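Local coordinates for HTH-type transcriptional regulator mcbR (Escherichia coli UMEA 3718-1, PDB 4P9F), which represses expression of McbA by binding to its promoter region, preventing colanic acid overproduction and mucoidy, and is important for biofilm formation, at residues L172-L182 against C197-I208. Sequence-based numbering, arbitrary orientation.
Sequences LREHIENYHLL and CLAEIMQQNIAI
Ile201 sets its CD1 methyl squarely over one face of the Tyr179 ring, 4.0 Å from the ring centroid, in a CH-pi contact. The beta-branched side chain suits this place because its two arms diverge: CG2 lies against Tyr179 CZ, while CD1 also reaches Leu182 CD2 (3.9 Å). Where the two backbones lie nearest, slim Cys197 lets them close in, its CB 3.7 Å from Leu182 CA and its SG against Leu181 CB. At the other end Leu172 CD2 meets Ile208 CD1, which also touches His175 NE2.

Gln204 crosses to the other segment at the polar edge, where a glutamine fits because it is long and its one amide carries both donor and acceptor. With CG between its own backbone N and carbonyl carbon (chi1 70°) and the chain extended beyond, its amide reaches between His175 and Asn178. NE2 donates to a lone pair of His175 O, 3.0 Å away, in the carbonyl plane; OE1 accepts a weak, bent bond from Asn178 ND2. A leucine here would probably leave His175 O and Asn178 ND2 without these partners. One water spans His175 NE2 and Gln204 O, and a doubtful bond may run from Asn205 ND2 to Tyr179 OH.

The two segments form part of an antiparallel helical hairpin in the FCD domain, their helical parts running at 162° with axes 9.0 Å apart at closest approach. Tyr179 also packs on Leu110 of helix 100-119, and Leu198 on Tyr137 of helix 122-138 and Val91 of helix 73-95, joining the hairpin to other helices of the domain.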
loop_
_atom_site.group_PDB
_atom_site.type_symbol
_atom_site.label_atom_id
_atom_site.label_comp_id
_atom_site.label_asym_id
_atom_site.label_seq_id
_atom_site.Cartn_x
_atom_site.Cartn_y
_atom_site.Cartn_z
ATOM N N LEU A 172 -10.984 26.718 -10.092
ATOM C CA LEU A 172 -9.746 26.055 -9.696
ATOM C C LEU A 172 -8.510 26.812 -10.174
ATOM O O LEU A 172 -7.385 26.357 -9.975
ATOM C CB LEU A 172 -9.720 24.634 -10.253
ATOM C CG LEU A 172 -10.872 23.689 -9.891
ATOM C CD1 LEU A 172 -10.663 22.329 -10.545
ATOM C CD2 LEU A 172 -10.987 23.537 -8.381
ATOM N N ARG A 173 -8.727 28.008 -10.715
ATOM C CA ARG A 173 -7.663 28.776 -11.353
ATOM C C ARG A 173 -6.483 29.005 -10.418
ATOM O O ARG A 173 -5.336 28.732 -10.775
ATOM C CB ARG A 173 -8.211 30.113 -11.856
ATOM C CG ARG A 173 -7.178 31.016 -12.509
ATOM C CD ARG A 173 -6.490 30.342 -13.679
ATOM N NE ARG A 173 -5.585 31.254 -14.370
ATOM C CZ ARG A 173 -4.311 31.435 -14.037
ATOM N NH1 ARG A 173 -3.788 30.762 -13.019
ATOM N NH2 ARG A 173 -3.559 32.288 -14.723
ATOM N N GLU A 174 -6.775 29.465 -9.208
ATOM C CA GLU A 174 -5.740 29.846 -8.261
ATOM C C GLU A 174 -5.005 28.640 -7.669
ATOM O O GLU A 174 -3.912 28.772 -7.114
ATOM C CB GLU A 174 -6.376 30.675 -7.149
ATOM C CG GLU A 174 -5.405 31.463 -6.309
ATOM C CD GLU A 174 -6.108 32.466 -5.415
ATOM O OE1 GLU A 174 -5.486 32.912 -4.438
ATOM O OE2 GLU A 174 -7.280 32.809 -5.692
ATOM N N HIS A 175 -5.588 27.461 -7.842
ATOM C CA HIS A 175 -5.043 26.214 -7.304
ATOM C C HIS A 175 -3.750 25.778 -8.012
ATOM O O HIS A 175 -3.026 24.911 -7.524
ATOM C CB HIS A 175 -6.105 25.110 -7.406
ATOM C CG HIS A 175 -7.244 25.280 -6.446
ATOM N ND1 HIS A 175 -8.127 26.342 -6.526
ATOM C CD2 HIS A 175 -7.661 24.522 -5.411
ATOM C CE1 HIS A 175 -9.022 26.236 -5.564
ATOM N NE2 HIS A 175 -8.769 25.142 -4.871
ATOM N N ILE A 176 -3.477 26.350 -9.183
ATOM C CA ILE A 176 -2.281 25.965 -9.927
ATOM C C ILE A 176 -1.023 26.661 -9.392
ATOM O O ILE A 176 0.091 26.227 -9.671
ATOM C CB ILE A 176 -2.431 26.254 -11.434
ATOM C CG1 ILE A 176 -1.362 25.480 -12.206
ATOM C CG2 ILE A 176 -2.410 27.758 -11.716
ATOM C CD1 ILE A 176 -1.485 25.601 -13.679
ATOM N N GLU A 177 -1.196 27.699 -8.583
ATOM C CA GLU A 177 -0.049 28.434 -8.075
ATOM C C GLU A 177 0.776 27.554 -7.129
ATOM O O GLU A 177 2.007 27.619 -7.134
ATOM C CB GLU A 177 -0.483 29.716 -7.373
ATOM C CG GLU A 177 -0.660 30.881 -8.322
ATOM C CD GLU A 177 0.554 31.100 -9.215
ATOM O OE1 GLU A 177 1.634 31.457 -8.696
ATOM O OE2 GLU A 177 0.429 30.909 -10.439
ATOM N N ASN A 178 0.107 26.736 -6.322
ATOM C CA ASN A 178 0.832 25.817 -5.455
ATOM C C ASN A 178 1.697 24.827 -6.230
ATOM O O ASN A 178 2.737 24.400 -5.727
ATOM C CB ASN A 178 -0.134 25.058 -4.534
ATOM C CG ASN A 178 -0.559 25.882 -3.318
ATOM O OD1 ASN A 178 0.210 26.698 -2.802
ATOM N ND2 ASN A 178 -1.783 25.666 -2.853
ATOM N N TYR A 179 1.292 24.494 -7.454
ATOM C CA TYR A 179 2.063 23.586 -8.305
ATOM C C TYR A 179 3.327 24.289 -8.815
ATOM O O TYR A 179 4.409 23.698 -8.828
ATOM C CB TYR A 179 1.213 23.083 -9.476
ATOM C CG TYR A 179 0.146 22.082 -9.080
ATOM C CD1 TYR A 179 -1.061 22.516 -8.543
ATOM C CD2 TYR A 179 0.334 20.717 -9.244
ATOM C CE1 TYR A 179 -2.044 21.622 -8.170
ATOM C CE2 TYR A 179 -0.656 19.805 -8.873
ATOM C CZ TYR A 179 -1.840 20.275 -8.336
ATOM O OH TYR A 179 -2.842 19.402 -7.959
ATOM N N HIS A 180 3.186 25.551 -9.217
ATOM C CA HIS A 180 4.332 26.378 -9.583
ATOM C C HIS A 180 5.328 26.473 -8.432
ATOM O O HIS A 180 6.532 26.315 -8.624
ATOM C CB HIS A 180 3.886 27.800 -9.966
ATOM C CG HIS A 180 3.169 27.881 -11.276
ATOM N ND1 HIS A 180 3.800 27.663 -12.481
ATOM C CD2 HIS A 180 1.879 28.168 -11.573
ATOM C CE1 HIS A 180 2.930 27.806 -13.464
ATOM N NE2 HIS A 180 1.758 28.115 -12.942
ATOM N N LEU A 181 4.805 26.692 -7.227
ATOM C CA LEU A 181 5.637 26.829 -6.045
ATOM C C LEU A 181 6.354 25.509 -5.726
ATOM O O LEU A 181 7.517 25.507 -5.344
ATOM C CB LEU A 181 4.786 27.304 -4.861
ATOM C CG LEU A 181 4.284 28.749 -4.963
ATOM C CD1 LEU A 181 3.398 29.113 -3.777
ATOM C CD2 LEU A 181 5.480 29.706 -5.035
ATOM N N LEU A 182 5.658 24.390 -5.899
ATOM C CA LEU A 182 6.275 23.088 -5.686
ATOM C C LEU A 182 7.421 22.854 -6.678
ATOM O O LEU A 182 8.492 22.371 -6.310
ATOM C CB LEU A 182 5.238 21.972 -5.817
ATOM C CG LEU A 182 5.799 20.568 -5.723
ATOM C CD1 LEU A 182 6.481 20.386 -4.368
ATOM C CD2 LEU A 182 4.695 19.523 -5.918
ATOM N N CYS A 197 4.753 22.712 0.134
ATOM C CA CYS A 197 3.938 22.970 -1.056
ATOM C C CYS A 197 3.028 21.777 -1.376
ATOM O O CYS A 197 1.851 21.945 -1.687
ATOM C CB CYS A 197 4.827 23.306 -2.270
ATOM S SG CYS A 197 5.639 24.946 -2.100
ATOM N N LEU A 198 3.582 20.574 -1.284
ATOM C CA LEU A 198 2.803 19.386 -1.571
ATOM C C LEU A 198 1.695 19.212 -0.525
ATOM O O LEU A 198 0.576 18.845 -0.869
ATOM C CB LEU A 198 3.692 18.147 -1.611
ATOM C CG LEU A 198 2.973 16.849 -1.996
ATOM C CD1 LEU A 198 2.257 16.999 -3.356
ATOM C CD2 LEU A 198 3.966 15.665 -2.012
ATOM N N ALA A 199 1.996 19.485 0.741
ATOM C CA ALA A 199 0.967 19.434 1.776
ATOM C C ALA A 199 -0.158 20.437 1.489
ATOM O O ALA A 199 -1.336 20.116 1.634
ATOM C CB ALA A 199 1.570 19.704 3.159
ATOM N N GLU A 200 0.216 21.641 1.058
ATOM C CA GLU A 200 -0.754 22.677 0.707
ATOM C C GLU A 200 -1.630 22.223 -0.466
ATOM O O GLU A 200 -2.845 22.445 -0.477
ATOM C CB GLU A 200 -0.029 23.993 0.355
ATOM C CG GLU A 200 0.567 24.779 1.544
ATOM C CD GLU A 200 -0.426 25.712 2.236
ATOM O OE1 GLU A 200 -0.967 26.609 1.557
ATOM O OE2 GLU A 200 -0.639 25.583 3.460
ATOM N N ILE A 201 -1.005 21.591 -1.458
ATOM C CA ILE A 201 -1.734 21.066 -2.621
ATOM C C ILE A 201 -2.778 20.056 -2.179
ATOM O O ILE A 201 -3.942 20.109 -2.595
ATOM C CB ILE A 201 -0.767 20.417 -3.646
ATOM C CG1 ILE A 201 0.066 21.513 -4.336
ATOM C CG2 ILE A 201 -1.537 19.598 -4.701
ATOM C CD1 ILE A 201 1.165 20.986 -5.209
HETATM N N MSE A 202 -2.360 19.139 -1.324
HETATM C CA MSE A 202 -3.249 18.100 -0.855
HETATM C C MSE A 202 -4.370 18.686 -0.018
HETATM O O MSE A 202 -5.529 18.330 -0.209
HETATM C CB MSE A 202 -2.470 17.040 -0.069
HETATM C CG MSE A 202 -1.523 16.194 -0.958
HETATM SE SE MSE A 202 -0.708 14.667 0.005
HETATM C CE MSE A 202 0.522 15.604 1.177
ATOM N N GLN A 203 -4.040 19.615 0.875
ATOM C CA GLN A 203 -5.055 20.241 1.726
ATOM C C GLN A 203 -6.148 20.931 0.910
ATOM O O GLN A 203 -7.344 20.729 1.162
ATOM C CB GLN A 203 -4.423 21.256 2.683
ATOM C CG GLN A 203 -3.797 20.637 3.900
ATOM C CD GLN A 203 -3.149 21.662 4.803
ATOM O OE1 GLN A 203 -3.446 22.859 4.725
ATOM N NE2 GLN A 203 -2.249 21.201 5.662
ATOM N N GLN A 204 -5.745 21.717 -0.084
ATOM C CA GLN A 204 -6.729 22.439 -0.888
ATOM C C GLN A 204 -7.562 21.482 -1.766
ATOM O O GLN A 204 -8.759 21.708 -1.959
ATOM C CB GLN A 204 -6.047 23.515 -1.748
ATOM C CG GLN A 204 -5.177 22.985 -2.895
ATOM C CD GLN A 204 -4.498 24.091 -3.712
ATOM O OE1 GLN A 204 -4.446 25.250 -3.293
ATOM N NE2 GLN A 204 -3.988 23.731 -4.888
ATOM N N ASN A 205 -6.956 20.402 -2.265
ATOM C CA ASN A 205 -7.685 19.475 -3.136
ATOM C C ASN A 205 -8.684 18.628 -2.334
ATOM O O ASN A 205 -9.816 18.379 -2.771
ATOM C CB ASN A 205 -6.711 18.571 -3.930
ATOM C CG ASN A 205 -5.925 19.347 -4.997
ATOM O OD1 ASN A 205 -6.249 20.490 -5.307
ATOM N ND2 ASN A 205 -4.917 18.711 -5.581
ATOM N N ILE A 206 -8.264 18.205 -1.155
ATOM C CA ILE A 206 -9.111 17.454 -0.233
ATOM C C ILE A 206 -10.317 18.281 0.218
ATOM O O ILE A 206 -11.438 17.766 0.316
ATOM C CB ILE A 206 -8.286 16.999 1.010
ATOM C CG1 ILE A 206 -7.320 15.865 0.635
ATOM C CG2 ILE A 206 -9.170 16.526 2.156
ATOM C CD1 ILE A 206 -6.268 15.598 1.717
ATOM N N ALA A 207 -10.085 19.564 0.475
ATOM C CA ALA A 207 -11.140 20.466 0.905
ATOM C C ALA A 207 -12.279 20.487 -0.114
ATOM O O ALA A 207 -13.459 20.546 0.241
ATOM C CB ALA A 207 -10.576 21.872 1.114
ATOM N N ILE A 208 -11.915 20.430 -1.387
ATOM C CA ILE A 208 -12.893 20.352 -2.459
ATOM C C ILE A 208 -13.673 19.037 -2.409
ATOM O O ILE A 208 -14.895 19.025 -2.586
ATOM C CB ILE A 208 -12.211 20.492 -3.830
ATOM C CG1 ILE A 208 -11.444 21.809 -3.896
ATOM C CG2 ILE A 208 -13.241 20.422 -4.962
ATOM C CD1 ILE A 208 -10.642 21.963 -5.153
HETATM O O HOH W 1 -9.670 24.607 -1.784
#